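Long-range contacts in glycoprotein (Chandipura virus, PDB 5MDM), which probably attaches the virus to host receptors and, triggered by endosomal acidity, drives fusion of viral and endosomal membranes as a class III fusion glycoprotein: residues 18-23 / 289-294; 304-309 / 385-390; 318-323 / 363-368; 4-9 / 334-339. All blocks are in the same frame, centred on the assembly; numbering follows the deposited sequence.

In the fold
From the N terminus, contact 4 opens at strand 2-7, and contact 1 opens soon after, in the loop beyond strand 15-16. Contact 1 closes first, at the end of helix 270-295, after a loop of 265 residues. Contact 2 then opens on helix 302-306 and contact 3 on strand 316-322. Contact 4 closes at strand 325-338 and so encloses contact 1 while crossing contacts 2 and 3. Contact 3 closes at strand 365-367, within the span of contact 2, which closes last, at 385-390. Together they tie the N-terminal strand, the long helix and strands 316-322, 325-338 and 365-367 into one region; contacts 1, 2 and 3 touch one another, and contact 2 also touches contact 4.

Contact 1: 18-23 / 289-294; sequences TKNTRY and NTWDKV
Arg22 and Trp291 mark the nearest approach of the backbones, with their CA atoms 7.1 Å apart, where the irregular loop 18-23 passes the C-terminal turns of helix 270-295. The arrangement is a loop packed on a helix through a CH-pi contact and a salt bridge, and the helical part belongs to a region probably involved in trimerization, as in related glycoproteins. Trp291 points its side chain at the loop, and Arg22 slides past it in the opposite direction. Arg22 CG lies over the face of the indole, 3.5 Å from the centroid of the five-membered ring; the first torsion sets this CG anti to the carbonyl carbon (chi1 -57°). Farther out the arginine chain bends, and one face of its guanidinium settles over Trp291 CB. The backbone oxygen of Asn20 stands 4.0 Å above the indole plane on the same face as Arg22 CG, also toward the rim, while the amide group of Asn20 lies beside Val294 CG1. Trp291 is buried, with Leu308 and Leu326 among its other neighbours, and Tyr23 turns to Trp30 and Phe31. Two residues of the helix hold the charged end of Arg22: Gln288 OE1 accepts from NE, and Asp292 takes NH2. The 2.5 Å modelled between Arg22 NH2 and Asp292 OD1 is doubtfully short; OD1 lies in the guanidinium plane, NH2 well above that of the carboxylate.

Contact 2: 304-309 / 385-390; sequences DLSYLA and KFPWHL
Ser306 and His389 meet through a hydrogen bond in which NE2 of the imidazole donates to Ser306 OG at 2.7 Å. The hydroxyl oxygen lies in the plane of the ring, at its edge, and the same OG bonds to the carbonyl oxygen of Leu303 one turn earlier in the helix, so two hydrogen bonds grip it. His389 CG is lodged between the backbone N and the carbonyl carbon (chi1 74°). Tyr307 CE1 stands 3.5 Å above one face of the His389 ring, toward its rim, while CG of the adjacent Leu390 lies over the opposite face. The tyrosine and histidine planes are inclined at 45°. Leu390 spreads its two methyl groups over the turn: Leu390 CD2 lies 3.7 Å from Ala309 CB, and CD1 packs on Ser306 CB. Pro387 CG also packs against Ser306 CB. The contact thus seats the loop between strands 383-385 and 392-393, in a region probably involved in trimerization, on helix 302-306 and the type I turn 306-309. Behind it, Tyr307 packs on Leu286 and Thr290 of helix 270-295 and on Phe31 of the second subunit, while Leu305 and Leu308 reach Val321 and Tyr319 of strand 316-322.

Contact 3: 318-323 / 363-368; sequences AYTVIN and QWFKYG
Ile322 covers one face of the Phe365 ring, the two side chains crossing obliquely, in the main apolar contact between two strands of different sheets. A chi1 of -46° sets Ile322 CG1 anti to the carbonyl carbon and over the ring, 3.7 Å from the Phe365 centroid and almost on the ring normal, a CH-pi contact centred on the face. Ile322 CG2 is 3.6 Å from Phe365 CD1, and Ile322 CD1 reaches over toward Phe365 CZ. Two looser apolar contacts accompany it. Thr320 CG2 approaches Phe365 CD2 at 4.0 Å, their side chains at about a right angle, and Val321 CB lies 4.2 Å from Tyr367 CD1. Polar ends turn elsewhere: Thr320 OG1 bonds to the carbonyl oxygen of Gly373, and Tyr367 OH to that of Leu300. The backbones make no bonds, in keeping with strand directions 72° apart and an axial separation of 6.7 Å; the edge strand 365-367 crosses strand 316-322 through side chains, without joining its sheet. Strand 365-367 pairs with 370-372, and strand 316-322 with 325-338. Trp14 meets the Phe365 ring edge-to-face and touches Thr320 and Ile322, while Leu305 of helix 302-306 packs on Val321.

Contact 4: 4-9 / 334-339; sequences IAFPEN and VRMWID
Ile4 with Met336 and Phe6 with Val334 are the hydrogen-bonded pairs of an antiparallel strand pairing, on either side of the non-hydrogen-bonded pair of Ala5 and Arg335. Four backbone bonds close this ladder, among them Met336 N to Ile4 O at 2.9 Å and, from the other end, Val334 N to Phe6 O at 2.9 Å. The tight part lies on the face that carries Ile4, Phe6, Val334 and Met336. Ile4 CG2 packs 3.8 Å from Ile338 CD1, the two side chains crossing at about a right angle. Met336 runs out extended, with SD anti to CA (chi2 -180°), and the sulfur lies 3.9 Å from Phe6 CB. It meets the Phe6 ring obliquely, a Met-aromatic contact 5.1 Å from the centroid. Beyond it, Met336 CE stops 3.6 Å from Pro7 O. Phe386 adds to this packing against Ile4. The looser side is toward Glu8, which is partly exposed: its CB rests on both methyls of Val334, and its carboxylate has a long, weak ion pair with Arg332. On the other face Arg335 carries its guanidinium away to the carbonyl oxygens of His211 and Ser210. Main-chain bonds and apolar side chains therefore join the two strands, while the charged groups of Glu8 and Arg335 find their polar partners outside the pair.

Contact 1: 18-23 / 289-294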
# COMPACT_ATOMS: atom_id res chain seq x y z
N THR A 18 41.23 -14.59 -11.35
CA THR A 18 42.57 -14.03 -11.28
C THR A 18 42.62 -12.53 -11.56
O THR A 18 43.15 -11.76 -10.75
CB THR A 18 43.54 -14.76 -12.24
OG1 THR A 18 43.04 -14.70 -13.58
CG2 THR A 18 43.71 -16.22 -11.83
N LYS A 19 42.06 -12.12 -12.69
CA LYS A 19 42.14 -10.73 -13.14
C LYS A 19 41.28 -9.79 -12.28
O LYS A 19 41.45 -8.57 -12.33
CB LYS A 19 41.79 -10.61 -14.63
CG LYS A 19 42.20 -9.30 -15.29
CD LYS A 19 42.04 -9.37 -16.81
CE LYS A 19 42.30 -8.03 -17.48
NZ LYS A 19 41.22 -7.03 -17.22
N ASN A 20 40.35 -10.37 -11.52
CA ASN A 20 39.54 -9.62 -10.56
C ASN A 20 38.65 -8.53 -11.17
O ASN A 20 38.24 -7.61 -10.46
CB ASN A 20 40.43 -9.00 -9.48
CG ASN A 20 40.35 -9.73 -8.16
OD1 ASN A 20 40.06 -9.13 -7.13
ND2 ASN A 20 40.59 -11.04 -8.19
N THR A 21 38.36 -8.63 -12.46
CA THR A 21 37.51 -7.64 -13.12
C THR A 21 36.06 -7.75 -12.66
O THR A 21 35.52 -8.84 -12.50
CB THR A 21 37.57 -7.74 -14.66
OG1 THR A 21 37.32 -9.09 -15.07
CG2 THR A 21 38.94 -7.30 -15.18
N ARG A 22 35.45 -6.59 -12.45
CA ARG A 22 34.12 -6.52 -11.86
C ARG A 22 33.06 -6.31 -12.94
O ARG A 22 33.16 -5.39 -13.75
CB ARG A 22 34.06 -5.38 -10.84
CG ARG A 22 35.09 -5.53 -9.73
CD ARG A 22 35.74 -4.22 -9.37
NE ARG A 22 35.21 -3.66 -8.12
CZ ARG A 22 35.92 -3.56 -7.00
NH1 ARG A 22 37.17 -3.98 -6.96
NH2 ARG A 22 35.37 -3.03 -5.92
N TYR A 23 32.05 -7.17 -12.93
CA TYR A 23 30.90 -7.00 -13.82
C TYR A 23 29.67 -6.65 -13.00
O TYR A 23 28.79 -7.49 -12.79
CB TYR A 23 30.66 -8.28 -14.63
CG TYR A 23 31.76 -8.60 -15.61
CD1 TYR A 23 31.73 -8.10 -16.91
CD2 TYR A 23 32.84 -9.41 -15.25
CE1 TYR A 23 32.74 -8.39 -17.81
CE2 TYR A 23 33.85 -9.70 -16.15
CZ TYR A 23 33.79 -9.19 -17.43
OH TYR A 23 34.80 -9.48 -18.33
N ASN A 289 30.95 -3.69 -3.25
CA ASN A 289 31.41 -3.88 -1.88
C ASN A 289 31.98 -5.28 -1.69
O ASN A 289 33.02 -5.46 -1.05
CB ASN A 289 30.28 -3.59 -0.88
CG ASN A 289 30.77 -3.56 0.56
OD1 ASN A 289 30.57 -4.51 1.32
ND2 ASN A 289 31.41 -2.46 0.95
N THR A 290 31.31 -6.28 -2.27
CA THR A 290 31.83 -7.64 -2.28
C THR A 290 33.20 -7.70 -2.96
O THR A 290 34.14 -8.30 -2.44
CB THR A 290 30.86 -8.62 -2.96
OG1 THR A 290 29.74 -8.84 -2.10
CG2 THR A 290 31.54 -9.96 -3.26
N TRP A 291 33.32 -7.07 -4.13
CA TRP A 291 34.60 -7.05 -4.82
C TRP A 291 35.67 -6.29 -4.04
O TRP A 291 36.87 -6.53 -4.20
CB TRP A 291 34.47 -6.49 -6.23
CG TRP A 291 34.11 -7.50 -7.26
CD1 TRP A 291 32.98 -7.54 -8.01
CD2 TRP A 291 34.91 -8.61 -7.68
NE1 TRP A 291 33.01 -8.61 -8.87
CE2 TRP A 291 34.19 -9.29 -8.68
CE3 TRP A 291 36.15 -9.11 -7.29
CZ2 TRP A 291 34.67 -10.43 -9.31
CZ3 TRP A 291 36.63 -10.25 -7.92
CH2 TRP A 291 35.89 -10.90 -8.91
N ASP A 292 35.24 -5.35 -3.20
CA ASP A 292 36.15 -4.67 -2.31
C ASP A 292 36.63 -5.62 -1.23
O ASP A 292 37.79 -5.55 -0.82
CB ASP A 292 35.47 -3.46 -1.66
CG ASP A 292 35.41 -2.27 -2.59
OD1 ASP A 292 36.13 -2.28 -3.62
OD2 ASP A 292 34.66 -1.31 -2.29
N LYS A 293 35.75 -6.50 -0.77
CA LYS A 293 36.15 -7.53 0.19
C LYS A 293 37.17 -8.45 -0.45
O LYS A 293 38.17 -8.82 0.17
CB LYS A 293 34.95 -8.32 0.71
CG LYS A 293 34.05 -7.54 1.66
CD LYS A 293 32.96 -8.40 2.25
CE LYS A 293 31.97 -7.56 3.05
NZ LYS A 293 30.81 -8.36 3.56
N VAL A 294 36.92 -8.82 -1.71
CA VAL A 294 37.86 -9.65 -2.46
C VAL A 294 39.22 -8.96 -2.59
O VAL A 294 40.26 -9.58 -2.35
CB VAL A 294 37.32 -10.00 -3.86
CG1 VAL A 294 38.41 -10.59 -4.73
CG2 VAL A 294 36.15 -10.96 -3.74

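Contact 2: 304-309 / 385-390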
# COMPACT_ATOMS: atom_id res chain seq x y z
N ASP A 304 27.72 -12.46 0.33
CA ASP A 304 28.67 -11.68 -0.44
C ASP A 304 28.76 -12.22 -1.86
O ASP A 304 28.80 -11.46 -2.83
CB ASP A 304 30.06 -11.71 0.19
CG ASP A 304 30.09 -11.13 1.60
OD1 ASP A 304 29.28 -10.21 1.89
OD2 ASP A 304 30.93 -11.58 2.41
N LEU A 305 28.78 -13.54 -1.99
CA LEU A 305 28.78 -14.19 -3.29
C LEU A 305 27.51 -13.88 -4.08
O LEU A 305 27.55 -13.65 -5.29
CB LEU A 305 28.94 -15.69 -3.13
CG LEU A 305 30.36 -16.12 -2.81
CD1 LEU A 305 30.39 -17.62 -2.58
CD2 LEU A 305 31.29 -15.72 -3.94
N SER A 306 26.38 -13.87 -3.38
CA SER A 306 25.10 -13.63 -4.03
C SER A 306 24.99 -12.21 -4.55
O SER A 306 24.23 -11.95 -5.48
CB SER A 306 23.97 -13.90 -3.05
OG SER A 306 23.97 -12.94 -2.01
N TYR A 307 25.74 -11.29 -3.96
CA TYR A 307 25.76 -9.93 -4.48
C TYR A 307 26.41 -9.84 -5.87
O TYR A 307 26.35 -8.79 -6.52
CB TYR A 307 26.44 -8.96 -3.50
CG TYR A 307 25.64 -8.76 -2.23
CD1 TYR A 307 24.25 -8.79 -2.25
CD2 TYR A 307 26.27 -8.57 -1.01
CE1 TYR A 307 23.52 -8.61 -1.10
CE2 TYR A 307 25.54 -8.39 0.15
CZ TYR A 307 24.16 -8.42 0.10
OH TYR A 307 23.42 -8.25 1.25
N LEU A 308 27.00 -10.93 -6.33
CA LEU A 308 27.67 -10.97 -7.63
C LEU A 308 26.78 -11.62 -8.67
O LEU A 308 27.06 -11.55 -9.87
CB LEU A 308 28.98 -11.77 -7.53
CG LEU A 308 30.04 -11.31 -6.53
CD1 LEU A 308 31.24 -12.22 -6.61
CD2 LEU A 308 30.43 -9.88 -6.80
N ALA A 309 25.71 -12.25 -8.20
CA ALA A 309 24.79 -12.98 -9.07
C ALA A 309 24.05 -12.06 -10.03
O ALA A 309 23.79 -10.90 -9.74
CB ALA A 309 23.80 -13.76 -8.24
N LYS A 385 19.31 -23.23 0.60
CA LYS A 385 19.01 -21.83 0.88
C LYS A 385 19.51 -20.85 -0.18
O LYS A 385 20.69 -20.86 -0.57
CB LYS A 385 19.56 -21.44 2.25
CG LYS A 385 19.05 -22.30 3.40
CD LYS A 385 19.56 -21.79 4.75
CE LYS A 385 19.02 -22.61 5.91
NZ LYS A 385 19.53 -24.01 5.91
N PHE A 386 18.58 -20.02 -0.65
CA PHE A 386 18.88 -18.86 -1.48
C PHE A 386 18.78 -17.63 -0.59
O PHE A 386 17.94 -17.58 0.31
CB PHE A 386 17.86 -18.71 -2.61
CG PHE A 386 18.04 -19.69 -3.74
CD1 PHE A 386 18.98 -19.46 -4.73
CD2 PHE A 386 17.24 -20.82 -3.83
CE1 PHE A 386 19.14 -20.36 -5.78
CE2 PHE A 386 17.40 -21.72 -4.87
CZ PHE A 386 18.35 -21.49 -5.84
N PRO A 387 19.64 -16.64 -0.83
CA PRO A 387 19.50 -15.34 -0.17
C PRO A 387 18.26 -14.64 -0.70
O PRO A 387 18.03 -14.64 -1.91
CB PRO A 387 20.76 -14.59 -0.61
CG PRO A 387 21.11 -15.22 -1.90
CD PRO A 387 20.78 -16.66 -1.76
N TRP A 388 17.48 -14.04 0.18
CA TRP A 388 16.17 -13.52 -0.19
C TRP A 388 16.19 -12.48 -1.31
O TRP A 388 15.20 -12.30 -2.02
CB TRP A 388 15.46 -12.93 1.03
CG TRP A 388 14.07 -12.47 0.73
CD1 TRP A 388 13.59 -11.19 0.80
CD2 TRP A 388 12.98 -13.28 0.29
NE1 TRP A 388 12.27 -11.17 0.44
CE2 TRP A 388 11.87 -12.44 0.12
CE3 TRP A 388 12.84 -14.65 0.03
CZ2 TRP A 388 10.63 -12.91 -0.31
CZ3 TRP A 388 11.61 -15.12 -0.39
CH2 TRP A 388 10.53 -14.26 -0.56
N HIS A 389 17.32 -11.81 -1.49
CA HIS A 389 17.39 -10.71 -2.44
C HIS A 389 17.48 -11.19 -3.88
O HIS A 389 17.19 -10.43 -4.80
CB HIS A 389 18.55 -9.78 -2.12
CG HIS A 389 19.89 -10.34 -2.46
ND1 HIS A 389 20.54 -10.04 -3.63
CD2 HIS A 389 20.71 -11.17 -1.77
CE1 HIS A 389 21.71 -10.66 -3.66
NE2 HIS A 389 21.84 -11.35 -2.54
N LEU A 390 17.88 -12.44 -4.07
CA LEU A 390 17.97 -13.02 -5.40
C LEU A 390 16.60 -13.44 -5.90
O LEU A 390 16.42 -13.75 -7.08
CB LEU A 390 18.90 -14.23 -5.40
CG LEU A 390 20.39 -13.92 -5.28
CD1 LEU A 390 21.20 -15.16 -5.54
CD2 LEU A 390 20.79 -12.80 -6.23

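Contact 3: 318-323 / 363-368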
# COMPACT_ATOMS: atom_id res chain seq x y z
N ALA A 318 28.92 -16.82 -13.07
CA ALA A 318 28.55 -17.19 -11.72
C ALA A 318 29.82 -17.29 -10.90
O ALA A 318 30.91 -17.44 -11.44
CB ALA A 318 27.79 -18.50 -11.73
N TYR A 319 29.68 -17.19 -9.58
CA TYR A 319 30.82 -17.21 -8.68
C TYR A 319 30.60 -18.18 -7.53
O TYR A 319 29.47 -18.36 -7.07
CB TYR A 319 31.11 -15.80 -8.14
CG TYR A 319 31.52 -14.80 -9.20
CD1 TYR A 319 32.86 -14.61 -9.52
CD2 TYR A 319 30.58 -14.06 -9.89
CE1 TYR A 319 33.24 -13.71 -10.49
CE2 TYR A 319 30.95 -13.16 -10.87
CZ TYR A 319 32.28 -12.98 -11.16
OH TYR A 319 32.67 -12.08 -12.13
N THR A 320 31.67 -18.80 -7.06
CA THR A 320 31.59 -19.68 -5.90
C THR A 320 32.94 -19.78 -5.21
O THR A 320 33.92 -19.18 -5.66
CB THR A 320 31.09 -21.10 -6.28
OG1 THR A 320 30.76 -21.83 -5.10
CG2 THR A 320 32.15 -21.86 -7.07
N VAL A 321 33.00 -20.52 -4.11
CA VAL A 321 34.25 -20.71 -3.38
C VAL A 321 34.64 -22.18 -3.32
O VAL A 321 34.14 -22.94 -2.49
CB VAL A 321 34.18 -20.11 -1.96
CG1 VAL A 321 35.52 -20.24 -1.27
CG2 VAL A 321 33.77 -18.66 -2.01
N ILE A 322 35.54 -22.58 -4.21
CA ILE A 322 36.02 -23.96 -4.25
C ILE A 322 37.32 -24.09 -3.46
O ILE A 322 38.34 -23.49 -3.83
CB ILE A 322 36.27 -24.42 -5.70
CG1 ILE A 322 35.10 -24.02 -6.60
CG2 ILE A 322 36.51 -25.91 -5.75
CD1 ILE A 322 35.33 -24.32 -8.05
N ASN A 323 37.28 -24.86 -2.38
CA ASN A 323 38.45 -25.07 -1.52
C ASN A 323 39.09 -23.76 -1.07
O ASN A 323 40.31 -23.62 -1.09
CB ASN A 323 39.48 -25.97 -2.21
CG ASN A 323 39.09 -27.44 -2.20
OD1 ASN A 323 38.57 -27.95 -1.20
ND2 ASN A 323 39.34 -28.13 -3.30
N GLN A 363 26.15 -29.62 -8.76
CA GLN A 363 27.61 -29.61 -8.63
C GLN A 363 28.03 -28.87 -7.36
O GLN A 363 28.41 -27.70 -7.42
CB GLN A 363 28.23 -28.97 -9.87
CG GLN A 363 29.75 -28.95 -9.90
CD GLN A 363 30.28 -28.07 -11.01
OE1 GLN A 363 29.52 -27.42 -11.72
NE2 GLN A 363 31.60 -28.04 -11.16
N TRP A 364 27.96 -29.55 -6.22
CA TRP A 364 28.19 -28.91 -4.93
C TRP A 364 29.65 -28.97 -4.48
O TRP A 364 30.31 -29.99 -4.63
CB TRP A 364 27.28 -29.53 -3.87
CG TRP A 364 25.85 -29.51 -4.27
CD1 TRP A 364 25.15 -30.50 -4.89
CD2 TRP A 364 24.94 -28.42 -4.10
NE1 TRP A 364 23.85 -30.09 -5.11
CE2 TRP A 364 23.70 -28.82 -4.63
CE3 TRP A 364 25.05 -27.14 -3.54
CZ2 TRP A 364 22.58 -27.99 -4.62
CZ3 TRP A 364 23.94 -26.32 -3.53
CH2 TRP A 364 22.72 -26.75 -4.07
N PHE A 365 30.14 -27.87 -3.92
CA PHE A 365 31.53 -27.79 -3.48
C PHE A 365 31.64 -27.78 -1.96
O PHE A 365 30.79 -27.24 -1.27
CB PHE A 365 32.22 -26.55 -4.07
CG PHE A 365 32.36 -26.59 -5.56
CD1 PHE A 365 33.29 -27.43 -6.15
CD2 PHE A 365 31.56 -25.80 -6.37
CE1 PHE A 365 33.43 -27.47 -7.52
CE2 PHE A 365 31.70 -25.84 -7.74
CZ PHE A 365 32.63 -26.68 -8.32
N LYS A 366 32.72 -28.38 -1.46
CA LYS A 366 32.98 -28.42 -0.03
C LYS A 366 33.22 -27.01 0.49
O LYS A 366 34.22 -26.37 0.15
CB LYS A 366 34.20 -29.30 0.25
CG LYS A 366 34.47 -29.55 1.73
CD LYS A 366 33.38 -30.40 2.36
CE LYS A 366 33.73 -30.79 3.79
NZ LYS A 366 35.01 -31.55 3.86
N TYR A 367 32.30 -26.51 1.31
CA TYR A 367 32.40 -25.17 1.87
C TYR A 367 32.26 -25.22 3.38
O TYR A 367 31.19 -24.94 3.93
CB TYR A 367 31.33 -24.26 1.25
CG TYR A 367 31.34 -22.84 1.77
CD1 TYR A 367 32.32 -21.94 1.37
CD2 TYR A 367 30.36 -22.39 2.64
CE1 TYR A 367 32.33 -20.64 1.84
CE2 TYR A 367 30.36 -21.09 3.12
CZ TYR A 367 31.34 -20.22 2.72
OH TYR A 367 31.34 -18.93 3.19
N GLY A 368 33.34 -25.58 4.05
CA GLY A 368 33.32 -25.78 5.49
C GLY A 368 32.57 -27.04 5.86
O GLY A 368 32.89 -28.13 5.37

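Contact 4: 4-9 / 334-339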
# COMPACT_ATOMS: atom_id res chain seq x y z
N ILE A 4 13.75 -16.67 -9.66
CA ILE A 4 15.15 -16.29 -9.55
C ILE A 4 15.74 -16.37 -10.94
O ILE A 4 15.18 -17.01 -11.83
CB ILE A 4 15.94 -17.25 -8.65
CG1 ILE A 4 15.81 -18.69 -9.16
CG2 ILE A 4 15.49 -17.14 -7.20
CD1 ILE A 4 16.71 -19.66 -8.45
N ALA A 5 16.88 -15.70 -11.12
CA ALA A 5 17.67 -15.89 -12.32
C ALA A 5 18.82 -16.79 -11.91
O ALA A 5 19.53 -16.50 -10.95
CB ALA A 5 18.18 -14.57 -12.86
N PHE A 6 18.98 -17.90 -12.62
CA PHE A 6 19.90 -18.94 -12.20
C PHE A 6 20.59 -19.55 -13.41
O PHE A 6 20.00 -19.62 -14.48
CB PHE A 6 19.11 -20.00 -11.43
CG PHE A 6 19.95 -20.91 -10.60
CD1 PHE A 6 20.28 -22.18 -11.05
CD2 PHE A 6 20.43 -20.49 -9.37
CE1 PHE A 6 21.06 -23.02 -10.28
CE2 PHE A 6 21.21 -21.32 -8.60
CZ PHE A 6 21.53 -22.58 -9.05
N PRO A 7 21.84 -20.00 -13.25
CA PRO A 7 22.50 -20.67 -14.38
C PRO A 7 21.69 -21.87 -14.87
O PRO A 7 21.19 -22.65 -14.05
CB PRO A 7 23.85 -21.12 -13.79
CG PRO A 7 23.68 -21.03 -12.30
CD PRO A 7 22.73 -19.89 -12.09
N GLU A 8 21.54 -22.00 -16.18
CA GLU A 8 20.68 -23.03 -16.76
C GLU A 8 21.17 -24.45 -16.48
O GLU A 8 20.40 -25.30 -16.04
CB GLU A 8 20.50 -22.81 -18.26
CG GLU A 8 21.79 -22.59 -19.03
CD GLU A 8 21.54 -22.25 -20.48
OE1 GLU A 8 20.37 -22.10 -20.88
OE2 GLU A 8 22.54 -22.13 -21.23
N ASN A 9 22.46 -24.70 -16.71
CA ASN A 9 23.03 -26.02 -16.48
C ASN A 9 23.23 -26.31 -15.00
O ASN A 9 23.46 -25.41 -14.20
CB ASN A 9 24.35 -26.18 -17.25
CG ASN A 9 24.26 -25.68 -18.68
OD1 ASN A 9 24.66 -24.55 -18.97
ND2 ASN A 9 23.72 -26.50 -19.57
N VAL A 334 18.95 -18.04 -16.62
CA VAL A 334 17.59 -18.12 -17.11
C VAL A 334 16.64 -17.96 -15.94
O VAL A 334 17.02 -18.14 -14.78
CB VAL A 334 17.32 -19.45 -17.80
CG1 VAL A 334 18.26 -19.63 -18.99
CG2 VAL A 334 17.47 -20.59 -16.81
N ARG A 335 15.39 -17.61 -16.25
CA ARG A 335 14.39 -17.42 -15.21
C ARG A 335 13.82 -18.76 -14.78
O ARG A 335 13.40 -19.57 -15.61
CB ARG A 335 13.28 -16.49 -15.69
CG ARG A 335 12.11 -16.34 -14.75
CD ARG A 335 11.19 -15.22 -15.20
NE ARG A 335 11.88 -13.93 -15.18
CZ ARG A 335 11.81 -13.03 -16.16
NH1 ARG A 335 11.07 -13.27 -17.23
NH2 ARG A 335 12.47 -11.88 -16.06
N MET A 336 13.82 -18.99 -13.47
CA MET A 336 13.24 -20.20 -12.91
C MET A 336 12.30 -19.83 -11.78
O MET A 336 12.47 -18.80 -11.13
CB MET A 336 14.33 -21.12 -12.37
CG MET A 336 15.34 -21.56 -13.39
SD MET A 336 16.57 -22.63 -12.64
CE MET A 336 17.57 -23.04 -14.07
N TRP A 337 11.31 -20.68 -11.53
CA TRP A 337 10.46 -20.52 -10.37
C TRP A 337 10.76 -21.58 -9.32
O TRP A 337 10.80 -22.77 -9.62
CB TRP A 337 8.98 -20.54 -10.76
CG TRP A 337 8.58 -19.31 -11.50
CD1 TRP A 337 7.98 -18.20 -10.98
CD2 TRP A 337 8.77 -19.05 -12.89
NE1 TRP A 337 7.78 -17.26 -11.96
CE2 TRP A 337 8.26 -17.76 -13.15
CE3 TRP A 337 9.33 -19.78 -13.94
CZ2 TRP A 337 8.28 -17.19 -14.42
CZ3 TRP A 337 9.36 -19.21 -15.20
CH2 TRP A 337 8.83 -17.93 -15.43
N ILE A 338 11.01 -21.14 -8.09
CA ILE A 338 11.30 -22.06 -7.00
C ILE A 338 10.18 -22.04 -5.97
O ILE A 338 9.41 -21.08 -5.90
CB ILE A 338 12.64 -21.74 -6.34
CG1 ILE A 338 12.65 -20.30 -5.83
CG2 ILE A 338 13.79 -21.97 -7.31
CD1 ILE A 338 13.95 -19.90 -5.17
N ASP A 339 10.10 -23.10 -5.16
CA ASP A 339 8.99 -23.28 -4.24
C ASP A 339 9.08 -22.41 -2.98
O ASP A 339 8.08 -22.19 -2.31
CB ASP A 339 8.83 -24.75 -3.86
CG ASP A 339 8.46 -25.62 -5.05
OD1 ASP A 339 8.94 -25.34 -6.16
OD2 ASP A 339 7.68 -26.59 -4.87